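Local structure of bacteriocin (Pseudomonas syringae pv. tomato, 4FZL) at residues A49-A54 against N87-G92; A110-P115 against T222-E227. The protein probably kills related bacteria by cleaving lipid II, the precursor of peptidoglycan, as a calcium-binding bacteriocin of the colicin M family. All coordinates share one frame; numbering follows the deposited sequence. Where two conformers were deposited one is given.

Interaction 1 of 2, residues A49-A54 against N87-G92; sequences ADQREA and NHVLSG
Asp50 and Gln51, adjacent on helix 37-54, grip the irregular segment 87-92 through their polar ends, chiefly at backbone groups. Asp50 uses both carboxylate oxygens on Ser91. OD2 accepts the backbone N of Ser91 at 3.2 Å, on its syn side but 34° out of the carboxylate plane, while OD1 lies 2.7 Å from Ser91 OG. That hydroxyl also has Glu53 OE2 within 3.1 Å, so two carboxylates compete for the one proton of OG, and which one takes it is not settled; the position of OG is further fixed by the N-H of Gly93. Thr96 OG1 and His99 ND1 bond to Asp50 OD1 and OD2 respectively, so both oxygens of this buried carboxylate are shared with helix 96-106.

Gln51 reaches the other end of the segment. Its CG is anti to the backbone N and the chain bends at chi2 (75°), which turns CD toward the loop; OE1 then takes Val89 N at 2.9 Å in a fairly straight bond, the donor tilted 17° from the amide plane. NE2 makes a weak bond to Asn87 O at 3.4 Å, and is also held by Glu55. The amide thus reaches the peptide groups on both sides of His88, firmly at Val89 N and weakly at Asn87 O.

Apolar contact is slight: Ala54 CB meets Val89 CG1 and Ser91 CB, each at 3.8 Å. The arrangement is that of an extended loop pinned to a helix flank by side-chain-to-backbone bonds, here within the helical part of the colicin M-like fold.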
loop_
_atom_site.group_PDB
_atom_site.type_symbol
_atom_site.label_atom_id
_atom_site.label_comp_id
_atom_site.label_asym_id
_atom_site.label_seq_id
_atom_site.Cartn_x
_atom_site.Cartn_y
_atom_site.Cartn_z
ATOM N N ALA A 49 10.087 -8.553 0.525
ATOM C CA ALA A 49 9.351 -9.328 1.488
ATOM C C ALA A 49 7.835 -9.020 1.331
ATOM O O ALA A 49 6.978 -9.889 1.415
ATOM C CB ALA A 49 9.856 -8.987 2.898
ATOM N N ASP A 50 7.512 -7.744 1.123
ATOM C CA ASP A 50 6.130 -7.378 0.877
ATOM C C ASP A 50 5.586 -8.063 -0.365
ATOM O O ASP A 50 4.447 -8.502 -0.378
ATOM C CB ASP A 50 5.996 -5.870 0.661
ATOM C CG ASP A 50 4.578 -5.401 0.527
ATOM O OD1 ASP A 50 3.862 -5.345 1.557
ATOM O OD2 ASP A 50 4.162 -5.065 -0.556
ATOM N N GLN A 51 6.363 -8.066 -1.440
ATOM C CA GLN A 51 5.969 -8.782 -2.627
ATOM C C GLN A 51 5.630 -10.276 -2.330
ATOM O O GLN A 51 4.643 -10.831 -2.810
ATOM C CB GLN A 51 7.071 -8.614 -3.706
ATOM C CG GLN A 51 6.852 -9.258 -5.066
ATOM C CD GLN A 51 5.876 -8.552 -5.904
ATOM O OE1 GLN A 51 5.821 -7.351 -5.855
ATOM N NE2 GLN A 51 5.110 -9.277 -6.693
ATOM N N ARG A 52 6.511 -10.927 -1.577
ATOM C CA ARG A 52 6.249 -12.271 -1.212
ATOM C C ARG A 52 4.992 -12.444 -0.297
ATOM O O ARG A 52 4.260 -13.430 -0.470
ATOM C CB ARG A 52 7.434 -12.975 -0.522
ATOM C CG ARG A 52 8.651 -13.147 -1.418
ATOM C CD ARG A 52 9.616 -14.075 -0.727
ATOM N NE ARG A 52 10.870 -14.226 -1.456
ATOM C CZ ARG A 52 11.778 -15.171 -1.189
ATOM N NH1 ARG A 52 11.584 -16.043 -0.200
ATOM N NH2 ARG A 52 12.896 -15.227 -1.888
ATOM N N GLU A 53 4.776 -11.517 0.640
ATOM C CA GLU A 53 3.538 -11.534 1.413
ATOM C C GLU A 53 2.300 -11.375 0.464
ATOM O O GLU A 53 1.285 -12.066 0.691
ATOM C CB GLU A 53 3.536 -10.472 2.502
ATOM C CG GLU A 53 2.399 -10.590 3.470
ATOM C CD GLU A 53 2.445 -9.564 4.618
ATOM O OE1 GLU A 53 1.975 -9.884 5.733
ATOM O OE2 GLU A 53 2.974 -8.476 4.401
ATOM N N ALA A 54 2.426 -10.569 -0.584
ATOM C CA ALA A 54 1.316 -10.430 -1.510
ATOM C C ALA A 54 1.009 -11.736 -2.236
ATOM O O ALA A 54 -0.111 -11.942 -2.708
ATOM C CB ALA A 54 1.577 -9.364 -2.554
ATOM N N ASN A 87 6.130 -7.330 -12.454
ATOM C CA ASN A 87 4.867 -6.862 -11.962
ATOM C C ASN A 87 4.892 -6.749 -10.412
ATOM O O ASN A 87 4.714 -7.718 -9.706
ATOM C CB ASN A 87 3.732 -7.806 -12.420
ATOM C CG ASN A 87 3.333 -7.628 -13.902
ATOM O OD1 ASN A 87 4.080 -7.068 -14.730
ATOM N ND2 ASN A 87 2.142 -8.126 -14.245
ATOM N N HIS A 88 5.089 -5.546 -9.879
ATOM C CA HIS A 88 5.071 -5.376 -8.421
ATOM C C HIS A 88 3.673 -5.318 -7.909
ATOM O O HIS A 88 2.800 -4.694 -8.502
ATOM C CB HIS A 88 5.808 -4.088 -8.003
ATOM C CG HIS A 88 7.293 -4.255 -8.003
ATOM N ND1 HIS A 88 8.009 -4.536 -6.879
ATOM C CD2 HIS A 88 8.199 -4.231 -9.068
ATOM C CE1 HIS A 88 9.304 -4.670 -7.210
ATOM N NE2 HIS A 88 9.420 -4.525 -8.556
ATOM N N VAL A 89 3.479 -5.896 -6.750
ATOM C CA VAL A 89 2.202 -6.000 -6.117
ATOM C C VAL A 89 2.415 -5.672 -4.642
ATOM O O VAL A 89 3.228 -6.286 -3.947
ATOM C CB VAL A 89 1.625 -7.432 -6.226
ATOM C CG1 VAL A 89 0.234 -7.485 -5.565
ATOM C CG2 VAL A 89 1.545 -7.861 -7.714
ATOM N N LEU A 90 1.557 -4.825 -4.139
ATOM C CA LEU A 90 1.489 -4.446 -2.742
ATOM C C LEU A 90 0.564 -5.384 -1.924
ATOM O O LEU A 90 -0.553 -5.651 -2.259
ATOM C CB LEU A 90 1.015 -3.027 -2.537
ATOM C CG LEU A 90 1.818 -1.910 -3.224
ATOM C CD1 LEU A 90 1.248 -0.472 -3.201
ATOM C CD2 LEU A 90 3.249 -1.902 -2.677
ATOM N N SER A 91 1.100 -5.886 -0.831
ATOM C CA SER A 91 0.347 -6.759 -0.041
ATOM C C SER A 91 -0.734 -6.217 0.888
ATOM O O SER A 91 -1.609 -6.985 1.313
ATOM C CB SER A 91 1.347 -7.576 0.799
ATOM O OG SER A 91 1.699 -6.964 2.029
ATOM N N GLY A 92 -0.599 -4.957 1.267
ATOM C CA GLY A 92 -1.412 -4.390 2.310
ATOM C C GLY A 92 -0.921 -4.649 3.722
ATOM O O GLY A 92 -1.548 -4.221 4.710
#

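Interaction 2 of 2, residues A110-P115 against T222-E227; sequences APLTFP and TSYSIE
Leu112 CG stands anti to its backbone N (chi1 165°), and chi2 of 64° sets the CD1 and CD2 methyls, CD2 meeting Tyr224; Tyr224 CG lies between backbone N and carbonyl carbon (chi1 62°), and the two side chains cross obliquely. The CD2 methyl of Leu112 comes within 3.4 Å of Tyr224 CE1, beside the phenol oxygen, which is itself bonded to Ala100 O. At the other end of the pairing, Phe114 CB packs on Ile226 CG2 at 3.6 Å.

The backbones run parallel, with Leu112 opposite Ile226 and Thr113 opposite Glu227. Leu112 is bracketed by two bonds: its N donates to Ser225 O at 3.1 Å and its O accepts Glu227 N at 2.9 Å. Phe114 N then donates to Glu227 O at 2.8 Å and carries the pairing one residue beyond the short strand. CA-H groups of Pro111, Ile226 and Thr113 also approach these same three carbonyl oxygens.

On the face bearing Thr113 and Glu227, a water spans the two side chains; it donates to Glu227 OE1 at 2.8 Å and lies 2.7 Å from Thr113 OG1. Leu112 and Ile226 share the opposite, buried face.

Strand 224-227 is sandwiched in the sheet between the short strand 112-113 and antiparallel strand 184-197, whose Asp195 is a calcium ligand. Helix 96-106 covers Leu112 and Tyr224 through His103, and helix 159-165 packs against Phe114 and Ile226 through Leu165, another residue of the calcium site.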
loop_
_atom_site.group_PDB
_atom_site.type_symbol
_atom_site.label_atom_id
_atom_site.label_comp_id
_atom_site.label_asym_id
_atom_site.label_seq_id
_atom_site.Cartn_x
_atom_site.Cartn_y
_atom_site.Cartn_z
ATOM N N ALA A 110 7.374 2.524 -13.405
ATOM C CA ALA A 110 6.454 1.436 -13.812
ATOM C C ALA A 110 5.201 1.485 -12.956
ATOM O O ALA A 110 5.286 1.796 -11.772
ATOM C CB ALA A 110 7.123 0.062 -13.654
ATOM N N PRO A 111 4.022 1.196 -13.524
ATOM C CA PRO A 111 2.866 1.051 -12.622
ATOM C C PRO A 111 3.043 -0.074 -11.589
ATOM O O PRO A 111 3.783 -1.033 -11.860
ATOM C CB PRO A 111 1.718 0.679 -13.566
ATOM C CG PRO A 111 2.206 0.910 -14.949
ATOM C CD PRO A 111 3.698 0.883 -14.915
ATOM N N LEU A 112 2.354 -0.008 -10.422
ATOM C CA LEU A 112 2.416 -0.990 -9.324
ATOM C C LEU A 112 0.919 -1.359 -9.155
ATOM O O LEU A 112 -0.004 -0.545 -9.453
ATOM C CB LEU A 112 3.031 -0.229 -8.057
ATOM C CG LEU A 112 3.074 -0.571 -6.623
ATOM C CD1 LEU A 112 3.904 -1.815 -6.511
ATOM C CD2 LEU A 112 3.787 0.451 -5.769
ATOM N N THR A 113 0.658 -2.565 -8.676
ATOM C CA THR A 113 -0.698 -3.043 -8.384
ATOM C C THR A 113 -0.942 -3.128 -6.920
ATOM O O THR A 113 -0.090 -3.650 -6.206
ATOM C CB THR A 113 -0.965 -4.378 -9.068
ATOM O OG1 THR A 113 -0.767 -4.201 -10.475
ATOM C CG2 THR A 113 -2.360 -4.901 -8.743
ATOM N N PHE A 114 -2.068 -2.597 -6.447
ATOM C CA PHE A 114 -2.508 -2.678 -5.077
ATOM C C PHE A 114 -3.897 -3.311 -5.110
ATOM O O PHE A 114 -4.860 -2.633 -5.258
ATOM C CB PHE A 114 -2.566 -1.312 -4.385
ATOM C CG PHE A 114 -2.553 -1.361 -2.868
ATOM C CD1 PHE A 114 -2.768 -2.492 -2.132
ATOM C CD2 PHE A 114 -2.357 -0.223 -2.158
ATOM C CE1 PHE A 114 -2.726 -2.492 -0.767
ATOM C CE2 PHE A 114 -2.380 -0.187 -0.788
ATOM C CZ PHE A 114 -2.571 -1.347 -0.086
ATOM N N PRO A 115 -3.966 -4.647 -5.102
ATOM C CA PRO A 115 -5.298 -5.284 -5.253
ATOM C C PRO A 115 -6.325 -4.698 -4.266
ATOM O O PRO A 115 -5.994 -4.527 -3.073
ATOM C CB PRO A 115 -5.017 -6.763 -5.001
ATOM C CG PRO A 115 -3.546 -6.881 -5.415
ATOM C CD PRO A 115 -2.879 -5.634 -4.951
ATOM N N THR A 222 10.881 8.734 -9.297
ATOM C CA THR A 222 9.902 8.889 -10.389
ATOM C C THR A 222 8.546 8.491 -9.856
ATOM O O THR A 222 8.367 7.399 -9.308
ATOM C CB THR A 222 10.256 8.029 -11.614
ATOM O OG1 THR A 222 11.596 8.365 -12.003
ATOM C CG2 THR A 222 9.290 8.315 -12.802
ATOM N N SER A 223 7.601 9.419 -9.989
ATOM C CA SER A 223 6.210 9.174 -9.604
ATOM C C SER A 223 5.636 8.108 -10.546
ATOM O O SER A 223 6.142 7.868 -11.644
ATOM C CB SER A 223 5.427 10.515 -9.682
ATOM O OG SER A 223 5.985 11.406 -8.693
ATOM N N TYR A 224 4.531 7.517 -10.151
ATOM C CA TYR A 224 3.970 6.410 -10.871
ATOM C C TYR A 224 2.510 6.204 -10.506
ATOM O O TYR A 224 2.007 6.786 -9.527
ATOM C CB TYR A 224 4.819 5.158 -10.585
ATOM C CG TYR A 224 4.859 4.719 -9.114
ATOM C CD1 TYR A 224 3.845 3.929 -8.581
ATOM C CD2 TYR A 224 5.873 5.146 -8.247
ATOM C CE1 TYR A 224 3.959 3.500 -7.270
ATOM C CE2 TYR A 224 5.914 4.766 -6.898
ATOM C CZ TYR A 224 4.949 3.929 -6.447
ATOM O OH TYR A 224 4.959 3.535 -5.127
ATOM N N SER A 225 1.864 5.310 -11.244
ATOM C CA SER A 225 0.440 4.994 -11.096
ATOM C C SER A 225 0.350 3.742 -10.228
ATOM O O SER A 225 1.031 2.757 -10.458
ATOM C CB SER A 225 -0.163 4.830 -12.510
ATOM O OG SER A 225 -1.481 4.303 -12.430
ATOM N N ILE A 226 -0.627 3.758 -9.304
ATOM C CA ILE A 226 -1.003 2.625 -8.536
ATOM C C ILE A 226 -2.381 2.187 -9.077
ATOM O O ILE A 226 -3.393 2.901 -8.953
ATOM C CB ILE A 226 -1.033 2.887 -7.012
ATOM C CG1 ILE A 226 0.362 3.275 -6.505
ATOM C CG2 ILE A 226 -1.521 1.649 -6.232
ATOM C CD1 ILE A 226 0.499 3.381 -5.017
ATOM N N GLU A 227 -2.417 0.964 -9.625
ATOM C CA GLU A 227 -3.651 0.348 -10.099
ATOM C C GLU A 227 -4.292 -0.377 -8.974
ATOM O O GLU A 227 -3.581 -1.053 -8.220
ATOM C CB GLU A 227 -3.362 -0.590 -11.271
ATOM C CG GLU A 227 -2.730 0.134 -12.402
ATOM C CD GLU A 227 -2.487 -0.661 -13.656
ATOM O OE1 GLU A 227 -2.744 -1.864 -13.686
ATOM O OE2 GLU A 227 -2.099 -0.020 -14.636
HETATM O O HOH W 1 -3.027 -4.090 -11.946
#

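From the N terminus, the chain leaves helix 37-54, passes through helix 59-70 and returns at 87-92, where interaction 1 closes a loop with 32 residues between its segments. Helix 96-106 follows before 110-115, which opens interaction 2; that contact closes across 106 residues, including much of the mixed sheet and the calcium-binding residues. The two loops therefore lie in series, neither nesting nor crossing. They meet in space all the same: probable backbone hydrogen bonds join Leu90 N to Thr113 O and His88 O to Thr113 N, and His88 CB packs on Leu112 CD1. Segment 87-92 thus links helix 37-54 to the sheet through strand 112-113.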